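Local atomic coordinates of cytochrome c, 1 heme-binding site (Geobacter sulfurreducens, PDB entry 4RLR), a protein that carries one covalently attached heme and probably transfers electrons, as a low-potential cytochrome essential for accepting electrons from an electrode. Residues 25-28 and 29-33; 64-67 and 68-72. One frame throughout, in Å; residues are numbered along the deposited sequence.

Interaction 1 of 2, residues 25-28 and 29-33; sequences AAPE and YHAFK. With ZN (zinc ion), chain D; HEM (protoporphyrin IX containing Fe), chain B.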
# COMPACT_ATOMS: atom_id res chain seq x y z
N ALA A 25 -3.05 -10.57 10.71
CA ALA A 25 -4.02 -10.07 9.74
C ALA A 25 -4.53 -11.23 8.89
O ALA A 25 -3.94 -12.32 8.90
CB ALA A 25 -3.38 -9.03 8.85
N ALA A 26 -5.61 -10.97 8.14
CA ALA A 26 -6.21 -11.97 7.28
C ALA A 26 -5.16 -12.40 6.24
O ALA A 26 -4.40 -11.56 5.78
CB ALA A 26 -7.46 -11.42 6.62
N PRO A 27 -5.09 -13.70 5.92
CA PRO A 27 -4.00 -14.19 5.08
C PRO A 27 -4.02 -13.61 3.66
O PRO A 27 -2.99 -13.58 3.01
CB PRO A 27 -4.25 -15.69 5.00
CG PRO A 27 -5.31 -15.99 5.99
CD PRO A 27 -6.02 -14.76 6.33
N GLU A 28 -5.19 -13.18 3.19
CA GLU A 28 -5.35 -12.68 1.84
C GLU A 28 -6.53 -11.72 1.86
O GLU A 28 -7.35 -11.79 2.76
CB GLU A 28 -5.66 -13.84 0.87
CG GLU A 28 -4.59 -14.91 0.70
CD GLU A 28 -3.27 -14.43 0.07
OE1 GLU A 28 -3.23 -13.36 -0.59
OE2 GLU A 28 -2.24 -15.14 0.25
N TYR A 29 -6.64 -10.87 0.84
CA TYR A 29 -7.74 -9.91 0.73
C TYR A 29 -9.13 -10.54 0.87
O TYR A 29 -9.95 -10.09 1.67
CB TYR A 29 -7.67 -9.17 -0.60
CG TYR A 29 -8.76 -8.15 -0.68
CD1 TYR A 29 -8.72 -7.03 0.13
CD2 TYR A 29 -9.89 -8.35 -1.48
CE1 TYR A 29 -9.75 -6.12 0.13
CE2 TYR A 29 -10.94 -7.42 -1.48
CZ TYR A 29 -10.86 -6.31 -0.68
OH TYR A 29 -11.87 -5.36 -0.65
N HIS A 30 -9.41 -11.59 0.11
CA HIS A 30 -10.78 -12.10 0.09
C HIS A 30 -11.07 -12.82 1.39
O HIS A 30 -12.22 -12.86 1.81
CB HIS A 30 -11.05 -12.95 -1.14
CG HIS A 30 -11.51 -12.13 -2.32
ND1 HIS A 30 -12.83 -11.76 -2.48
CD2 HIS A 30 -10.83 -11.57 -3.34
CE1 HIS A 30 -12.94 -11.03 -3.57
NE2 HIS A 30 -11.75 -10.90 -4.11
N ALA A 31 -10.03 -13.32 2.05
CA ALA A 31 -10.17 -13.85 3.41
C ALA A 31 -10.68 -12.77 4.35
O ALA A 31 -11.57 -13.03 5.15
CB ALA A 31 -8.85 -14.41 3.91
N PHE A 32 -10.13 -11.56 4.24
CA PHE A 32 -10.64 -10.41 5.00
C PHE A 32 -12.10 -10.09 4.61
O PHE A 32 -12.99 -10.05 5.46
CB PHE A 32 -9.72 -9.18 4.81
CG PHE A 32 -10.24 -7.92 5.48
CD1 PHE A 32 -10.10 -7.74 6.85
CD2 PHE A 32 -10.88 -6.93 4.75
CE1 PHE A 32 -10.60 -6.61 7.47
CE2 PHE A 32 -11.38 -5.78 5.37
CZ PHE A 32 -11.23 -5.63 6.74
N LYS A 33 -12.35 -9.87 3.32
CA LYS A 33 -13.68 -9.40 2.86
C LYS A 33 -14.83 -10.33 3.25
O LYS A 33 -15.95 -9.86 3.52
CB LYS A 33 -13.68 -9.18 1.35
ZN ZN D . -11.41 -9.65 -5.63
CHA HEM B . -6.58 -1.31 4.71
CHB HEM B . -2.09 -0.07 3.43
CHC HEM B . -1.21 0.74 8.10
CHD HEM B . -5.44 -1.05 9.42
C1A HEM B . -5.46 -0.96 3.98
C2A HEM B . -5.43 -0.89 2.54
C3A HEM B . -4.19 -0.55 2.18
C4A HEM B . -3.41 -0.39 3.37
CMA HEM B . -3.65 -0.37 0.75
CAA HEM B . -6.64 -1.17 1.64
CBA HEM B . -6.77 -2.63 1.21
CGA HEM B . -7.90 -2.70 0.20
O1A HEM B . -7.72 -2.39 -0.99
O2A HEM B . -9.02 -3.06 0.61
C1B HEM B . -1.45 0.25 4.61
C2B HEM B . -0.12 0.75 4.71
C3B HEM B . 0.13 0.99 5.99
C4B HEM B . -1.06 0.64 6.74
CMB HEM B . 0.76 0.91 3.47
CAB HEM B . 1.40 1.56 6.62
CBB HEM B . 1.91 2.69 6.06
C1C HEM B . -2.26 0.29 8.85
C2C HEM B . -2.29 0.32 10.29
C3C HEM B . -3.46 -0.21 10.68
C4C HEM B . -4.20 -0.52 9.47
CMC HEM B . -1.10 0.80 11.16
CAC HEM B . -4.05 -0.40 12.11
CBC HEM B . -3.78 0.47 13.10
C1D HEM B . -6.12 -1.33 8.27
C2D HEM B . -7.42 -1.95 8.25
C3D HEM B . -7.78 -2.04 6.77
C4D HEM B . -6.66 -1.46 6.06
CMD HEM B . -8.22 -2.42 9.48
CAD HEM B . -9.06 -2.62 6.16
CBD HEM B . -10.22 -1.64 6.32
CGD HEM B . -9.99 -0.49 5.38
O1D HEM B . -10.02 -0.65 4.14
O2D HEM B . -9.77 0.61 5.89
NA HEM B . -4.22 -0.62 4.47
NB HEM B . -2.01 0.21 5.86
NC HEM B . -3.46 -0.20 8.38
ND HEM B . -5.70 -1.05 6.98
FE HEM B . -3.76 -0.43 6.41
O HOH W 1 -4.93 -11.38 -1.48
O HOH W 2 -9.57 -10.24 -6.35
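The N-terminal cap of helix 29-34 is formed here, with Glu-28 at the N-cap position and Phe-32 one turn on. The N-H of Phe-32 bonds to Glu-28 O at 3.2 Å. The N-H...O angle is 158°, and the donor lies in the carbonyl plane. The side chain of Glu-28 bends back at chi2 (-64°). This brings OE1 to water 1, which donates to it and accepts from Tyr-29 N. The first N-H of the helix is thus satisfied through water. The other carboxylate oxygen, OE2, bonds to His-53.

Ahead of the cap, the loop folds over the helix. Ala-26 points at the first turn, and its CB lies 3.7 Å from Phe-32 CB. Pro-27 CD meets Ala-31 CB at the same distance, 3.7 Å. Trp-39 of helix 36-40 also touches Ala-26, Pro-27 and Phe-32.

Tyr-29 and Phe-32 line the heme pocket. The phenylalanine CG is anti to the backbone N (chi1 176°), which carries the ring away from the loop. Its CZ comes 3.8 Å from HEM CAD, at the root of one propionate. The Tyr-29 ring meets the other propionate obliquely, with CE1 3.2 Å from HEM O2A.

His-30 is a zinc ligand. One face of its imidazole lies against Tyr-29 CD2, which sits 3.8 Å above the ring plane and off-centre. The zinc ion is also held by water 2 and by one more atom from elsewhere in the structure; His-30 NE2 binds it at 2.0 Å.

Interaction 2 of 2, residues 64-67 and 68-72; sequences GALM and RRLDD. With HEM (protoporphyrin IX containing Fe), chain B.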
# COMPACT_ATOMS: atom_id res chain seq x y z
N GLY A 64 -4.25 0.14 -8.03
CA GLY A 64 -4.32 1.46 -7.41
C GLY A 64 -4.59 1.57 -5.91
O GLY A 64 -4.54 2.68 -5.38
N ALA A 65 -4.85 0.47 -5.20
CA ALA A 65 -5.27 0.58 -3.79
C ALA A 65 -4.21 1.20 -2.87
O ALA A 65 -4.52 2.05 -2.03
CB ALA A 65 -5.73 -0.78 -3.23
N LEU A 66 -2.96 0.77 -3.03
CA LEU A 66 -1.89 1.30 -2.20
C LEU A 66 -1.72 2.78 -2.47
O LEU A 66 -1.46 3.58 -1.55
CB LEU A 66 -0.59 0.56 -2.52
CG LEU A 66 0.64 0.98 -1.75
CD1 LEU A 66 0.45 0.71 -0.28
CD2 LEU A 66 1.84 0.24 -2.29
N MET A 67 -1.86 3.15 -3.75
CA MET A 67 -1.76 4.55 -4.15
C MET A 67 -2.92 5.37 -3.57
O MET A 67 -2.69 6.44 -2.98
CB MET A 67 -1.66 4.68 -5.68
CG MET A 67 -0.41 4.02 -6.29
SD MET A 67 -0.53 2.18 -6.39
CE MET A 67 -0.59 1.91 -8.16
N ARG A 68 -4.14 4.85 -3.66
CA ARG A 68 -5.30 5.51 -3.06
C ARG A 68 -5.19 5.67 -1.54
O ARG A 68 -5.54 6.72 -1.00
CB ARG A 68 -6.58 4.76 -3.38
CG ARG A 68 -6.98 4.81 -4.87
CD ARG A 68 -8.40 4.37 -5.03
NE ARG A 68 -8.55 2.94 -4.85
CZ ARG A 68 -8.17 2.03 -5.74
NH1 ARG A 68 -7.60 2.41 -6.89
NH2 ARG A 68 -8.35 0.74 -5.47
N ARG A 69 -4.71 4.65 -0.84
CA ARG A 69 -4.79 4.69 0.61
C ARG A 69 -3.64 5.52 1.17
O ARG A 69 -3.81 6.16 2.22
CB ARG A 69 -4.80 3.29 1.20
CG ARG A 69 -6.02 2.42 0.83
CD ARG A 69 -7.34 3.20 0.81
NE ARG A 69 -8.50 2.32 0.65
CZ ARG A 69 -9.03 1.59 1.63
NH1 ARG A 69 -8.50 1.60 2.86
NH2 ARG A 69 -10.08 0.82 1.40
N LEU A 70 -2.49 5.53 0.48
CA LEU A 70 -1.38 6.36 0.93
C LEU A 70 -1.40 7.84 0.43
O LEU A 70 -0.56 8.66 0.84
CB LEU A 70 -0.04 5.71 0.61
CG LEU A 70 0.33 4.44 1.40
CD1 LEU A 70 1.77 4.10 1.13
CD2 LEU A 70 0.06 4.59 2.91
N ASP A 71 -2.36 8.17 -0.43
CA ASP A 71 -2.37 9.50 -1.04
C ASP A 71 -2.54 10.59 0.04
O ASP A 71 -3.35 10.44 0.95
CB ASP A 71 -3.47 9.63 -2.08
CG ASP A 71 -3.22 10.82 -3.03
OD1 ASP A 71 -2.29 10.73 -3.85
OD2 ASP A 71 -3.97 11.81 -2.94
N ASP A 72 -1.75 11.66 -0.09
CA ASP A 72 -1.81 12.76 0.89
C ASP A 72 -2.96 13.71 0.61
O ASP A 72 -3.34 14.51 1.47
CB ASP A 72 -0.48 13.53 0.98
CG ASP A 72 -0.06 14.20 -0.33
OD1 ASP A 72 -0.89 14.35 -1.24
OD2 ASP A 72 1.14 14.58 -0.45
CHA HEM B . -6.58 -1.31 4.71
CHB HEM B . -2.09 -0.07 3.43
CHC HEM B . -1.21 0.74 8.10
CHD HEM B . -5.44 -1.05 9.42
C1A HEM B . -5.46 -0.96 3.98
C2A HEM B . -5.43 -0.89 2.54
C3A HEM B . -4.19 -0.55 2.18
C4A HEM B . -3.41 -0.39 3.37
CMA HEM B . -3.65 -0.37 0.75
CAA HEM B . -6.64 -1.17 1.64
CBA HEM B . -6.77 -2.63 1.21
CGA HEM B . -7.90 -2.70 0.20
O1A HEM B . -7.72 -2.39 -0.99
O2A HEM B . -9.02 -3.06 0.61
C1B HEM B . -1.45 0.25 4.61
C2B HEM B . -0.12 0.75 4.71
C3B HEM B . 0.13 0.99 5.99
C4B HEM B . -1.06 0.64 6.74
CMB HEM B . 0.76 0.91 3.47
CAB HEM B . 1.40 1.56 6.62
CBB HEM B . 1.91 2.69 6.06
C1C HEM B . -2.26 0.29 8.85
C2C HEM B . -2.29 0.32 10.29
C3C HEM B . -3.46 -0.21 10.68
C4C HEM B . -4.20 -0.52 9.47
CMC HEM B . -1.10 0.80 11.16
CAC HEM B . -4.05 -0.40 12.11
CBC HEM B . -3.78 0.47 13.10
C1D HEM B . -6.12 -1.33 8.27
C2D HEM B . -7.42 -1.95 8.25
C3D HEM B . -7.78 -2.04 6.77
C4D HEM B . -6.66 -1.46 6.06
CMD HEM B . -8.22 -2.42 9.48
CAD HEM B . -9.06 -2.62 6.16
CBD HEM B . -10.22 -1.64 6.32
CGD HEM B . -9.99 -0.49 5.38
O1D HEM B . -10.02 -0.65 4.14
O2D HEM B . -9.77 0.61 5.89
NA HEM B . -4.22 -0.62 4.47
NB HEM B . -2.01 0.21 5.86
NC HEM B . -3.46 -0.20 8.38
ND HEM B . -5.70 -1.05 6.98
FE HEM B . -3.76 -0.43 6.41
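Helix 65-70, with Gly-64 at its N-cap, lines part of the heme pocket. Its i to i+4 bonds are regular. Arg-68 N reaches Gly-64 O at 2.8 Å. Arg-69 N bonds to Ala-65 O and Leu-70 N to Leu-66 O.

Arg-68 folds back over the start of the helix. Its chain bends at chi3 (-73°), which lays the guanidinium flat over the Gly-64 to Ala-65 peptide. Gly-64 C sits 3.2 Å above the guanidinium plane, toward its rim. NH1 bonds to the carbonyl oxygens of Thr-63 and Leu-111. A leucine in place of Arg-68 would probably leave both carbonyls without this donor and uncover the Gly-64 peptide.

Arg-69 goes to the heme instead. Its CG, anti to the carbonyl carbon (chi1 -63°), lies 3.7 Å from HEM CMA, and a bend at chi2 turns the rest of the chain toward the propionate. NH1 and NH2 both bond to one propionate oxygen, O1D, at 3.0 Å from NH1 and 3.1 Å from NH2. A weak third bond runs from NH1 to O2D. The propionate carbon CGD lies in the guanidinium plane at its edge, while HEM CAA of the other propionate lies over one face. The positive group probably offsets the propionate charge.

Leu-66 and Leu-70 lie side by side, their CD1 atoms 3.9 Å apart. Leu-66 CD1 and Leu-70 CD2 each meet the methyl HEM CMB at 3.8 Å. One helix thus offers leucines to the porphyrin rim and an arginine to a propionate, as befits a cytochrome c heme pocket.

Interaction 1 and interaction 2 lie in series along the chain and meet through the heme. Their centres are about 19 Å apart. Their nearest atoms are about 7 Å apart and do not touch. Both reach the two propionates: Tyr-29 and Ala-65 approach one, while Phe-32 and Arg-69 approach the other. Asn-83 adds a further hydrogen bond to the heme. The iron itself is held by His-21 and Met-84, outside both contacts. The side chain of Asp-62, a zinc-binding residue, lies about 4 Å from those of both Tyr-29 and Ala-65. Interaction 2 is buried near the chain centre, whereas interaction 1 is more peripheral and partly buried.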